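Local coordinates for protein SxtG (PDB 6U1R) that acts as an amidinotransferase in the saxitoxin biosynthetic pathway, probably carrying the amidino group on a covalent enzyme intermediate, as in related enzymes, at residues 150-155 against 211-216; 231-236 against 261-266; 137-142 against 158-163; 207-212 against 235-240. All blocks are in the same frame, centred on the assembly; numbering follows the deposited sequence.

Contact 1 (150-155 against 211-216); sequences PMADRN and EPTFDA
P150 lies on one face of the F214 ring, its CD 3.4 Å from the ring centroid and 19° off the normal, a CH-pi contact displaced toward the CE2 side. CB of F214 points away from 150-155, but with CG between the backbone N and the carbonyl carbon (chi1 68°) the ring returns to meet P150. The same two residues are joined through their backbones, F214 N donating to P150 O at 3.0 Å. That oxygen also receives a CA-H contact, T213 CA standing 3.1 Å away. One residue on in each segment, M151 and D215 cross at about a right angle, and the bent end of the methionine brings CE to 3.6 Å from D215 OD1. A water links the segments here: it accepts from D153 N at 2.9 Å and donates to D215 OD1 at 2.8 Å.

Further out, D153 OD1 accepts from N155 N in an Asx turn at the far end of 150-155, T213 OG1 is hydrogen-bonded to V233 O, and D215 OD2 bonds to NE2 of H264. D215 and H264 are both predicted active-site residues. The contact thus illustrates how a buried carboxylate is held in place, with one oxygen given to the histidine, the other to a water positioned by the loop, and a methionine methyl touching both.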
loop_
_atom_site.group_PDB
_atom_site.type_symbol
_atom_site.label_atom_id
_atom_site.label_comp_id
_atom_site.label_asym_id
_atom_site.label_seq_id
_atom_site.Cartn_x
_atom_site.Cartn_y
_atom_site.Cartn_z
ATOM N N PRO A 150 2.086 -6.786 0.538
ATOM C CA PRO A 150 3.447 -6.228 0.563
ATOM C C PRO A 150 4.468 -7.319 0.285
ATOM O O PRO A 150 4.943 -7.967 1.219
ATOM C CB PRO A 150 3.567 -5.681 1.988
ATOM C CG PRO A 150 2.710 -6.644 2.818
ATOM C CD PRO A 150 1.614 -7.157 1.886
ATOM N N MET A 151 4.786 -7.551 -0.980
ATOM C CA MET A 151 5.499 -8.763 -1.355
ATOM C C MET A 151 7.005 -8.643 -1.145
ATOM O O MET A 151 7.615 -7.604 -1.435
ATOM C CB MET A 151 5.183 -9.108 -2.812
ATOM C CG MET A 151 3.675 -9.344 -3.046
ATOM S SD MET A 151 3.285 -9.786 -4.768
ATOM C CE MET A 151 3.737 -11.520 -4.816
ATOM N N ALA A 152 7.607 -9.728 -0.647
ATOM C CA ALA A 152 9.041 -9.722 -0.328
ATOM C C ALA A 152 9.931 -9.832 -1.560
ATOM O O ALA A 152 11.112 -9.451 -1.499
ATOM C CB ALA A 152 9.372 -10.866 0.635
ATOM N N ASP A 153 9.401 -10.339 -2.671
ATOM C CA ASP A 153 10.203 -10.550 -3.874
ATOM C C ASP A 153 10.315 -9.242 -4.659
ATOM O O ASP A 153 9.333 -8.753 -5.238
ATOM C CB ASP A 153 9.591 -11.672 -4.706
ATOM C CG ASP A 153 10.498 -12.117 -5.842
ATOM O OD1 ASP A 153 11.221 -11.255 -6.383
ATOM O OD2 ASP A 153 10.486 -13.318 -6.185
ATOM N N ARG A 154 11.525 -8.666 -4.660
ATOM C CA ARG A 154 11.792 -7.418 -5.364
ATOM C C ARG A 154 11.316 -7.439 -6.811
ATOM O O ARG A 154 10.827 -6.431 -7.311
ATOM C CB ARG A 154 13.296 -7.119 -5.327
ATOM C CG ARG A 154 13.832 -6.743 -3.961
ATOM C CD ARG A 154 15.352 -6.800 -3.986
ATOM N NE ARG A 154 15.947 -6.252 -2.770
ATOM C CZ ARG A 154 17.187 -6.512 -2.367
ATOM N NH1 ARG A 154 17.972 -7.332 -3.083
ATOM N NH2 ARG A 154 17.650 -5.944 -1.257
ATOM N N ASN A 155 11.484 -8.559 -7.518
ATOM C CA ASN A 155 11.084 -8.572 -8.922
ATOM C C ASN A 155 9.578 -8.456 -9.103
ATOM O O ASN A 155 9.120 -8.196 -10.220
ATOM C CB ASN A 155 11.589 -9.837 -9.598
ATOM C CG ASN A 155 13.091 -9.885 -9.677
ATOM O OD1 ASN A 155 13.747 -10.283 -8.724
ATOM N ND2 ASN A 155 13.654 -9.450 -10.815
ATOM N N GLU A 211 10.742 -5.778 8.253
ATOM C CA GLU A 211 9.540 -5.035 7.898
ATOM C C GLU A 211 8.440 -6.008 7.491
ATOM O O GLU A 211 8.716 -7.168 7.175
ATOM C CB GLU A 211 9.814 -4.042 6.765
ATOM C CG GLU A 211 10.010 -4.719 5.432
ATOM C CD GLU A 211 10.545 -3.772 4.386
ATOM O OE1 GLU A 211 10.225 -2.556 4.428
ATOM O OE2 GLU A 211 11.298 -4.273 3.533
ATOM N N PRO A 212 7.181 -5.556 7.465
ATOM C CA PRO A 212 6.068 -6.468 7.133
ATOM C C PRO A 212 6.095 -6.896 5.671
ATOM O O PRO A 212 6.057 -6.046 4.778
ATOM C CB PRO A 212 4.820 -5.629 7.433
ATOM C CG PRO A 212 5.257 -4.501 8.280
ATOM C CD PRO A 212 6.711 -4.266 8.003
ATOM N N THR A 213 6.109 -8.215 5.425
ATOM C CA THR A 213 5.936 -8.767 4.083
ATOM C C THR A 213 5.041 -9.999 4.144
ATOM O O THR A 213 5.103 -10.795 5.095
ATOM C CB THR A 213 7.274 -9.148 3.374
ATOM O OG1 THR A 213 8.014 -10.115 4.135
ATOM C CG2 THR A 213 8.134 -7.925 3.137
ATOM N N PHE A 214 4.186 -10.129 3.136
ATOM C CA PHE A 214 3.478 -11.384 2.916
ATOM C C PHE A 214 3.015 -11.464 1.469
ATOM O O PHE A 214 2.817 -10.443 0.798
ATOM C CB PHE A 214 2.282 -11.561 3.880
ATOM C CG PHE A 214 1.128 -10.603 3.663
ATOM C CD1 PHE A 214 0.153 -10.875 2.707
ATOM C CD2 PHE A 214 0.995 -9.456 4.437
ATOM C CE1 PHE A 214 -0.909 -10.020 2.523
ATOM C CE2 PHE A 214 -0.084 -8.591 4.259
ATOM C CZ PHE A 214 -1.034 -8.871 3.308
ATOM N N ASP A 215 2.879 -12.705 0.998
ATOM C CA ASP A 215 2.175 -13.019 -0.237
ATOM C C ASP A 215 0.761 -13.467 0.119
ATOM O O ASP A 215 0.556 -14.220 1.083
ATOM C CB ASP A 215 2.861 -14.153 -1.005
ATOM C CG ASP A 215 4.094 -13.704 -1.781
ATOM O OD1 ASP A 215 4.644 -12.627 -1.484
ATOM O OD2 ASP A 215 4.513 -14.453 -2.687
ATOM N N ALA A 216 -0.210 -13.048 -0.688
ATOM C CA ALA A 216 -1.591 -13.379 -0.362
ATOM C C ALA A 216 -1.821 -14.884 -0.400
ATOM O O ALA A 216 -2.663 -15.409 0.338
ATOM C CB ALA A 216 -2.529 -12.656 -1.330
HETATM O O HOH W 1 7.042 -11.989 -2.797
#

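Contact 2 (231-236 against 261-266); sequences SHVTNS and EALHID
The backbones of S231-S236 and E261-D266, neither in a regular helix or strand, meet where H232 N donates to A262 O at 3.1 Å, a nearly straight bond of 174°. Two side-chain carbons also crowd A262 O: S231 CB at 3.4 Å and H232 CD2 at 3.3 Å. The imidazole of H232 sets an edge against E261, whose CA lies in the ring plane, and its NE2 is hydrogen-bonded to P260 O, just ahead of that residue. S231 contributes in another way. Its OG, lodged between its own backbone N and carbonyl carbon (chi1 72°), accepts from V233 N at 3.1 Å and from T234 N as well, forming an ST turn and an ST motif. D218 OD2 is a further partner of this hydroxyl and also binds T234 OG1.

The turn leaves V233 facing L263, the two side chains crossing at about a right angle. V233 CG2 and L263 CD1 come to 3.4 Å, a close approach; as the leucine chi2 of 19° is nearly eclipsed, the exact placing of its methyls is doubtful. As modelled, L263 CD1 meets a face of the H264 ring too, 3.3 Å above its plane, while V233 packs on D215. The chemistry therefore pairs a turn held by the S231 hydroxyl with an aliphatic pair that borders two predicted active-site residues and gives them apolar neighbours, the leucine over a face of the H264 imidazole and the valine beside the D215 carboxylate.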
loop_
_atom_site.group_PDB
_atom_site.type_symbol
_atom_site.label_atom_id
_atom_site.label_comp_id
_atom_site.label_asym_id
_atom_site.label_seq_id
_atom_site.Cartn_x
_atom_site.Cartn_y
_atom_site.Cartn_z
ATOM N N SER A 231 6.678 -18.359 5.752
ATOM C CA SER A 231 7.288 -18.965 4.568
ATOM C C SER A 231 8.531 -18.171 4.201
ATOM O O SER A 231 8.941 -17.268 4.926
ATOM C CB SER A 231 6.311 -18.989 3.389
ATOM O OG SER A 231 6.145 -17.679 2.913
ATOM N N HIS A 232 9.131 -18.502 3.052
ATOM C CA HIS A 232 10.258 -17.700 2.589
ATOM C C HIS A 232 9.877 -16.284 2.174
ATOM O O HIS A 232 10.791 -15.495 1.935
ATOM C CB HIS A 232 10.969 -18.408 1.453
ATOM C CG HIS A 232 11.746 -19.599 1.918
ATOM N ND1 HIS A 232 12.777 -19.496 2.825
ATOM C CD2 HIS A 232 11.617 -20.919 1.644
ATOM C CE1 HIS A 232 13.272 -20.694 3.069
ATOM N NE2 HIS A 232 12.588 -21.579 2.362
ATOM N N VAL A 233 8.592 -15.925 2.105
ATOM C CA VAL A 233 8.201 -14.556 1.793
ATOM C C VAL A 233 7.291 -13.915 2.843
ATOM O O VAL A 233 7.161 -12.684 2.837
ATOM C CB VAL A 233 7.539 -14.459 0.397
ATOM C CG1 VAL A 233 8.510 -14.910 -0.681
ATOM C CG2 VAL A 233 6.247 -15.266 0.350
ATOM N N THR A 234 6.679 -14.676 3.748
ATOM C CA THR A 234 5.724 -14.145 4.721
ATOM C C THR A 234 6.334 -14.268 6.115
ATOM O O THR A 234 6.650 -15.378 6.547
ATOM C CB THR A 234 4.390 -14.898 4.639
ATOM O OG1 THR A 234 3.761 -14.623 3.375
ATOM C CG2 THR A 234 3.445 -14.458 5.749
ATOM N N ASN A 235 6.520 -13.138 6.800
ATOM C CA ASN A 235 7.098 -13.129 8.136
ATOM C C ASN A 235 6.055 -12.775 9.191
ATOM O O ASN A 235 4.870 -12.576 8.907
ATOM C CB ASN A 235 8.314 -12.183 8.205
ATOM C CG ASN A 235 7.969 -10.724 7.953
ATOM O OD1 ASN A 235 6.816 -10.356 7.714
ATOM N ND2 ASN A 235 8.987 -9.878 7.990
ATOM N N SER A 236 6.497 -12.767 10.450
ATOM C CA SER A 236 5.559 -12.540 11.547
ATOM C C SER A 236 4.978 -11.133 11.490
ATOM O O SER A 236 3.798 -10.935 11.800
ATOM C CB SER A 236 6.242 -12.795 12.904
ATOM O OG SER A 236 6.524 -14.179 13.100
ATOM N N GLU A 261 11.065 -25.693 1.779
ATOM C CA GLU A 261 10.979 -24.799 0.629
ATOM C C GLU A 261 9.717 -23.921 0.651
ATOM O O GLU A 261 9.345 -23.370 -0.394
ATOM C CB GLU A 261 10.989 -25.628 -0.663
ATOM C CG GLU A 261 12.258 -26.473 -0.877
ATOM C CD GLU A 261 12.226 -27.824 -0.185
ATOM O OE1 GLU A 261 11.140 -28.433 -0.113
ATOM O OE2 GLU A 261 13.294 -28.294 0.257
ATOM N N ALA A 262 9.045 -23.825 1.801
ATOM C CA ALA A 262 7.672 -23.331 1.850
ATOM C C ALA A 262 7.551 -21.955 1.220
ATOM O O ALA A 262 8.294 -21.028 1.558
ATOM C CB ALA A 262 7.167 -23.284 3.294
ATOM N N LEU A 263 6.563 -21.825 0.322
ATOM C CA LEU A 263 6.256 -20.567 -0.345
ATOM C C LEU A 263 4.850 -20.748 -0.928
ATOM O O LEU A 263 4.682 -21.455 -1.926
ATOM C CB LEU A 263 7.292 -20.246 -1.414
ATOM C CG LEU A 263 7.230 -18.981 -2.279
ATOM C CD1 LEU A 263 6.376 -17.884 -1.754
ATOM C CD2 LEU A 263 8.652 -18.448 -2.457
ATOM N N HIS A 264 3.860 -20.179 -0.243
ATOM C CA HIS A 264 2.429 -20.292 -0.522
ATOM C C HIS A 264 1.856 -21.552 0.113
ATOM O O HIS A 264 2.544 -22.571 0.238
ATOM C CB HIS A 264 2.132 -20.225 -2.030
ATOM C CG HIS A 264 2.679 -18.986 -2.665
ATOM N ND1 HIS A 264 3.092 -18.932 -3.979
ATOM C CD2 HIS A 264 2.917 -17.759 -2.142
ATOM C CE1 HIS A 264 3.575 -17.727 -4.234
ATOM N NE2 HIS A 264 3.459 -16.989 -3.143
ATOM N N ILE A 265 0.615 -21.445 0.587
ATOM C CA ILE A 265 -0.020 -22.490 1.392
ATOM C C ILE A 265 -0.959 -23.382 0.571
ATOM O O ILE A 265 -1.453 -24.401 1.097
ATOM C CB ILE A 265 -0.764 -21.839 2.584
ATOM C CG1 ILE A 265 -0.909 -22.804 3.779
ATOM C CG2 ILE A 265 -2.132 -21.242 2.154
ATOM C CD1 ILE A 265 -1.456 -22.114 5.067
ATOM N N ASP A 266 -1.209 -23.052 -0.698
ATOM C CA ASP A 266 -2.288 -23.695 -1.435
ATOM C C ASP A 266 -1.841 -24.971 -2.170
ATOM O O ASP A 266 -2.529 -25.425 -3.094
ATOM C CB ASP A 266 -3.005 -22.685 -2.366
ATOM C CG ASP A 266 -2.091 -21.865 -3.273
ATOM O OD1 ASP A 266 -0.860 -21.869 -3.119
ATOM O OD2 ASP A 266 -2.663 -21.154 -4.165
#

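Contact 3 (137-142 against 158-163); sequences DVFLVI and FEAWAY
F139 opens strand 139-142, an outermost strand of a mixed three-stranded sheet, and meets Y163 in the segment that leads into helix 164-172. The two rings form a T-shaped pair, the edge of F139 toward the face of Y163, with centroids 5.0 Å apart and planes at 75°. The touching atom is F139 CE2, which stands 3.4 Å above the tyrosine plane, displaced toward the rim, and is nearest to CG and CD1. CZ of the same phenylalanine leans on the methyl of A160, 3.8 Å from its CB, and so fits against two residues three apart, A160 and Y163, which are also linked by a backbone bond from Y163 N to A160 O.

V138, just before the strand, points its two methyls to different partners. CG1, anti to the backbone N (chi1 178°), lies 4.3 Å from A160 CB and also over a face of the neighbouring F139 ring. CG2 reaches the extended side chain of E159, with OE2 3.4 Å away. R156 forms salt bridges through NH2 to E159 OE2 and to D137 OD2, drawing together two carboxylates whose OD2 and OE2 oxygens remain 5.4 Å apart. On the far flank W161 makes an edge-to-face pair with F186 of the second subunit. The contact is thus an aromatic and aliphatic joint between the beginning of strand 139-142 and the loop that leads into helix 164-172, bordered by an arginine whose positive charge would be expected to ease the repulsion between D137 and E159.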
loop_
_atom_site.group_PDB
_atom_site.type_symbol
_atom_site.label_atom_id
_atom_site.label_comp_id
_atom_site.label_asym_id
_atom_site.label_seq_id
_atom_site.Cartn_x
_atom_site.Cartn_y
_atom_site.Cartn_z
ATOM N N ASP A 137 -1.241 -14.668 -5.797
ATOM C CA ASP A 137 -0.096 -14.276 -4.970
ATOM C C ASP A 137 -0.150 -12.814 -4.540
ATOM O O ASP A 137 0.431 -12.446 -3.511
ATOM C CB ASP A 137 1.220 -14.485 -5.734
ATOM C CG ASP A 137 1.470 -15.920 -6.134
ATOM O OD1 ASP A 137 0.694 -16.821 -5.713
ATOM O OD2 ASP A 137 2.465 -16.151 -6.882
ATOM N N VAL A 138 -0.819 -11.969 -5.318
ATOM C CA VAL A 138 -0.586 -10.530 -5.311
ATOM C C VAL A 138 -1.647 -9.811 -4.494
ATOM O O VAL A 138 -1.396 -8.732 -3.945
ATOM C CB VAL A 138 -0.557 -10.007 -6.764
ATOM C CG1 VAL A 138 -0.374 -8.480 -6.812
ATOM C CG2 VAL A 138 0.555 -10.721 -7.539
ATOM N N PHE A 139 -2.847 -10.402 -4.411
ATOM C CA PHE A 139 -4.015 -9.769 -3.806
ATOM C C PHE A 139 -4.765 -10.761 -2.932
ATOM O O PHE A 139 -4.890 -11.929 -3.292
ATOM C CB PHE A 139 -5.043 -9.273 -4.836
ATOM C CG PHE A 139 -4.471 -8.453 -5.962
ATOM C CD1 PHE A 139 -4.243 -7.106 -5.792
ATOM C CD2 PHE A 139 -4.181 -9.032 -7.183
ATOM C CE1 PHE A 139 -3.744 -6.329 -6.830
ATOM C CE2 PHE A 139 -3.660 -8.258 -8.231
ATOM C CZ PHE A 139 -3.442 -6.911 -8.041
ATOM N N LEU A 140 -5.320 -10.268 -1.838
ATOM C CA LEU A 140 -6.313 -10.968 -1.042
ATOM C C LEU A 140 -7.676 -10.352 -1.299
ATOM O O LEU A 140 -7.800 -9.121 -1.355
ATOM C CB LEU A 140 -6.032 -10.846 0.447
ATOM C CG LEU A 140 -4.908 -11.603 1.096
ATOM C CD1 LEU A 140 -4.702 -10.980 2.507
ATOM C CD2 LEU A 140 -5.287 -13.068 1.178
ATOM N N VAL A 141 -8.694 -11.192 -1.437
ATOM C CA VAL A 141 -10.078 -10.731 -1.478
ATOM C C VAL A 141 -10.715 -11.105 -0.152
ATOM O O VAL A 141 -10.853 -12.298 0.157
ATOM C CB VAL A 141 -10.871 -11.334 -2.647
ATOM C CG1 VAL A 141 -12.273 -10.719 -2.668
ATOM C CG2 VAL A 141 -10.178 -11.091 -3.949
ATOM N N ILE A 142 -11.112 -10.096 0.624
ATOM C CA ILE A 142 -11.725 -10.285 1.937
ATOM C C ILE A 142 -13.089 -9.599 1.880
ATOM O O ILE A 142 -13.191 -8.379 2.069
ATOM C CB ILE A 142 -10.881 -9.714 3.085
ATOM C CG1 ILE A 142 -9.448 -10.266 3.071
ATOM C CG2 ILE A 142 -11.555 -10.026 4.441
ATOM C CD1 ILE A 142 -9.352 -11.786 3.194
ATOM N N PHE A 158 6.032 -4.461 -8.863
ATOM C CA PHE A 158 5.036 -3.793 -9.690
ATOM C C PHE A 158 4.084 -4.786 -10.341
ATOM O O PHE A 158 3.460 -4.481 -11.366
ATOM C CB PHE A 158 5.728 -2.926 -10.746
ATOM C CG PHE A 158 6.461 -1.761 -10.158
ATOM C CD1 PHE A 158 5.755 -0.713 -9.601
ATOM C CD2 PHE A 158 7.850 -1.726 -10.116
ATOM C CE1 PHE A 158 6.396 0.366 -9.030
ATOM C CE2 PHE A 158 8.502 -0.640 -9.528
ATOM C CZ PHE A 158 7.775 0.398 -8.990
ATOM N N GLU A 159 3.936 -5.962 -9.754
ATOM C CA GLU A 159 3.098 -6.952 -10.395
ATOM C C GLU A 159 1.626 -6.563 -10.375
ATOM O O GLU A 159 0.863 -7.078 -11.198
ATOM C CB GLU A 159 3.301 -8.311 -9.736
ATOM C CG GLU A 159 2.813 -9.448 -10.583
ATOM C CD GLU A 159 3.431 -10.773 -10.177
ATOM O OE1 GLU A 159 4.669 -10.830 -9.980
ATOM O OE2 GLU A 159 2.691 -11.778 -10.024
ATOM N N ALA A 160 1.193 -5.669 -9.475
ATOM C CA ALA A 160 -0.216 -5.292 -9.508
ATOM C C ALA A 160 -0.591 -4.499 -10.757
ATOM O O ALA A 160 -1.784 -4.354 -11.041
ATOM C CB ALA A 160 -0.595 -4.479 -8.267
ATOM N N TRP A 161 0.385 -3.996 -11.511
ATOM C CA TRP A 161 0.086 -3.049 -12.585
ATOM C C TRP A 161 -0.830 -3.650 -13.649
ATOM O O TRP A 161 -1.743 -2.971 -14.143
ATOM C CB TRP A 161 1.394 -2.553 -13.198
ATOM C CG TRP A 161 1.989 -1.395 -12.426
ATOM C CD1 TRP A 161 1.723 -1.032 -11.118
ATOM C CD2 TRP A 161 2.916 -0.430 -12.925
ATOM N NE1 TRP A 161 2.437 0.096 -10.790
ATOM C CE2 TRP A 161 3.175 0.486 -11.880
ATOM C CE3 TRP A 161 3.547 -0.246 -14.159
ATOM C CZ2 TRP A 161 4.042 1.566 -12.034
ATOM C CZ3 TRP A 161 4.409 0.826 -14.312
ATOM C CH2 TRP A 161 4.647 1.719 -13.256
ATOM N N ALA A 162 -0.630 -4.918 -14.009
ATOM C CA ALA A 162 -1.472 -5.502 -15.059
ATOM C C ALA A 162 -2.944 -5.541 -14.670
ATOM O O ALA A 162 -3.811 -5.598 -15.559
ATOM C CB ALA A 162 -0.999 -6.914 -15.405
ATOM N N TYR A 163 -3.243 -5.459 -13.374
ATOM C CA TYR A 163 -4.592 -5.565 -12.839
ATOM C C TYR A 163 -5.271 -4.228 -12.563
ATOM O O TYR A 163 -6.420 -4.221 -12.123
ATOM C CB TYR A 163 -4.562 -6.363 -11.538
ATOM C CG TYR A 163 -3.920 -7.721 -11.671
ATOM C CD1 TYR A 163 -2.547 -7.875 -11.570
ATOM C CD2 TYR A 163 -4.692 -8.858 -11.892
ATOM C CE1 TYR A 163 -1.954 -9.111 -11.700
ATOM C CE2 TYR A 163 -4.116 -10.085 -12.006
ATOM C CZ TYR A 163 -2.744 -10.213 -11.916
ATOM O OH TYR A 163 -2.191 -11.447 -12.036
#

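Contact 4 (207-212 against 235-240); sequences VTEFEP and NSLGIE
N235, E209 and L237 have the most surface buried here, and all three act at the start of helix 236-245. The amide of N235 spends both N-H groups on the opposite loop: ND2 donates to T208 O at 2.7 Å, within 1° of the amide plane, and to E211 O at 2.8 Å. Its OD1 turns to the helix itself and accepts from G238 N at 2.9 Å as the N-cap, taking T213 N as a second donor. E209 comes in from the loop, its chain bent at chi2 (-62°), and meets two backbone N-H groups of the first turn through syn lone pairs, OE2 with S236 N at 2.9 Å and OE1 with L237 N at 3.0 Å. The negative carboxylate at a helix N terminus probably also gains from the helix dipole.

L237 brings CD1 against the loop backbone, 3.3 Å from E209 O, and packs CB on P212 CA at 3.7 Å. In the fold, the contact fastens the loop between strands 176-179 and 219-222 onto helix 236-245, while K168 of the second subunit makes a cation-pi contact with F210 and a hydrogen bond to its carbonyl oxygen, and W177 of that subunit packs on P212.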
loop_
_atom_site.group_PDB
_atom_site.type_symbol
_atom_site.label_atom_id
_atom_site.label_comp_id
_atom_site.label_asym_id
_atom_site.label_seq_id
_atom_site.Cartn_x
_atom_site.Cartn_y
_atom_site.Cartn_z
ATOM N N VAL A 207 13.332 -14.825 4.945
ATOM C CA VAL A 207 12.972 -13.460 5.329
ATOM C C VAL A 207 13.168 -13.275 6.827
ATOM O O VAL A 207 13.023 -14.218 7.629
ATOM C CB VAL A 207 11.537 -13.066 4.929
ATOM C CG1 VAL A 207 11.456 -12.734 3.434
ATOM C CG2 VAL A 207 10.542 -14.111 5.337
ATOM N N THR A 208 13.517 -12.048 7.196
ATOM C CA THR A 208 13.758 -11.623 8.567
ATOM C C THR A 208 12.512 -10.923 9.092
ATOM O O THR A 208 11.436 -10.976 8.473
ATOM C CB THR A 208 14.956 -10.675 8.636
ATOM O OG1 THR A 208 14.600 -9.441 7.991
ATOM C CG2 THR A 208 16.173 -11.271 7.954
ATOM N N GLU A 209 12.656 -10.229 10.228
ATOM C CA GLU A 209 11.586 -9.405 10.792
ATOM C C GLU A 209 11.871 -7.913 10.655
ATOM O O GLU A 209 11.435 -7.104 11.478
ATOM C CB GLU A 209 11.346 -9.780 12.255
ATOM C CG GLU A 209 10.822 -11.218 12.446
ATOM C CD GLU A 209 9.467 -11.461 11.782
ATOM O OE1 GLU A 209 8.643 -10.524 11.736
ATOM O OE2 GLU A 209 9.227 -12.608 11.329
ATOM N N PHE A 210 12.587 -7.523 9.598
ATOM C CA PHE A 210 12.899 -6.114 9.388
ATOM C C PHE A 210 11.637 -5.287 9.106
ATOM O O PHE A 210 11.472 -4.192 9.660
ATOM C CB PHE A 210 13.928 -6.020 8.263
ATOM C CG PHE A 210 14.109 -4.652 7.688
ATOM C CD1 PHE A 210 14.811 -3.677 8.382
ATOM C CD2 PHE A 210 13.618 -4.356 6.430
ATOM C CE1 PHE A 210 14.994 -2.423 7.837
ATOM C CE2 PHE A 210 13.787 -3.113 5.885
ATOM C CZ PHE A 210 14.483 -2.135 6.588
ATOM N N GLU A 211 10.742 -5.778 8.253
ATOM C CA GLU A 211 9.540 -5.035 7.898
ATOM C C GLU A 211 8.440 -6.008 7.491
ATOM O O GLU A 211 8.716 -7.168 7.175
ATOM C CB GLU A 211 9.814 -4.042 6.765
ATOM C CG GLU A 211 10.010 -4.719 5.432
ATOM C CD GLU A 211 10.545 -3.772 4.386
ATOM O OE1 GLU A 211 10.225 -2.556 4.428
ATOM O OE2 GLU A 211 11.298 -4.273 3.533
ATOM N N PRO A 212 7.181 -5.556 7.465
ATOM C CA PRO A 212 6.068 -6.468 7.133
ATOM C C PRO A 212 6.095 -6.896 5.671
ATOM O O PRO A 212 6.057 -6.046 4.778
ATOM C CB PRO A 212 4.820 -5.629 7.433
ATOM C CG PRO A 212 5.257 -4.501 8.280
ATOM C CD PRO A 212 6.711 -4.266 8.003
ATOM N N ASN A 235 6.520 -13.138 6.800
ATOM C CA ASN A 235 7.098 -13.129 8.136
ATOM C C ASN A 235 6.055 -12.775 9.191
ATOM O O ASN A 235 4.870 -12.576 8.907
ATOM C CB ASN A 235 8.314 -12.183 8.205
ATOM C CG ASN A 235 7.969 -10.724 7.953
ATOM O OD1 ASN A 235 6.816 -10.356 7.714
ATOM N ND2 ASN A 235 8.987 -9.878 7.990
ATOM N N SER A 236 6.497 -12.767 10.450
ATOM C CA SER A 236 5.559 -12.540 11.547
ATOM C C SER A 236 4.978 -11.133 11.490
ATOM O O SER A 236 3.798 -10.935 11.800
ATOM C CB SER A 236 6.242 -12.795 12.904
ATOM O OG SER A 236 6.524 -14.179 13.100
ATOM N N LEU A 237 5.783 -10.143 11.092
ATOM C CA LEU A 237 5.266 -8.774 10.978
ATOM C C LEU A 237 4.166 -8.690 9.924
ATOM O O LEU A 237 3.190 -7.943 10.084
ATOM C CB LEU A 237 6.389 -7.791 10.626
ATOM C CG LEU A 237 7.319 -7.263 11.732
ATOM C CD1 LEU A 237 8.284 -6.224 11.134
ATOM C CD2 LEU A 237 6.540 -6.669 12.887
ATOM N N GLY A 238 4.334 -9.407 8.815
ATOM C CA GLY A 238 3.311 -9.397 7.780
ATOM C C GLY A 238 2.016 -10.021 8.258
ATOM O O GLY A 238 0.929 -9.499 7.996
ATOM N N ILE A 239 2.115 -11.147 8.973
ATOM C CA ILE A 239 0.923 -11.776 9.541
ATOM C C ILE A 239 0.272 -10.844 10.547
ATOM O O ILE A 239 -0.960 -10.686 10.567
ATOM C CB ILE A 239 1.298 -13.123 10.189
ATOM C CG1 ILE A 239 1.721 -14.135 9.138
ATOM C CG2 ILE A 239 0.160 -13.681 11.026
ATOM C CD1 ILE A 239 2.431 -15.329 9.700
ATOM N N GLU A 240 1.097 -10.223 11.409
ATOM C CA GLU A 240 0.594 -9.278 12.409
ATOM C C GLU A 240 -0.103 -8.099 11.746
ATOM O O GLU A 240 -1.146 -7.616 12.227
ATOM C CB GLU A 240 1.746 -8.778 13.300
ATOM C CG GLU A 240 1.286 -7.947 14.509
ATOM C CD GLU A 240 2.414 -7.280 15.304
ATOM O OE1 GLU A 240 3.595 -7.303 14.879
ATOM O OE2 GLU A 240 2.104 -6.711 16.373
#

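In the fold
From the N terminus, contact 3 closes first, folding the segment before helix 164-172 back on V138 and the start of strand 139-142. Contact 1 crosses it, since 150-155 leaves from inside that loop to meet 211-216, and A216 N bonds to D137 O where the two touch. Contact 4 joins 207-212, with E211 and P212 in common with contact 1, to the start of helix 236-245. Contact 2 begins on the same approach to this helix, sharing N235 and S236, and ends at 261-266. Contacts 1 and 2 lie in series along the chain but meet through D215 and H264, joining loops of distant sequence at the predicted active site. Contacts 1, 3 and 4 also touch the second subunit.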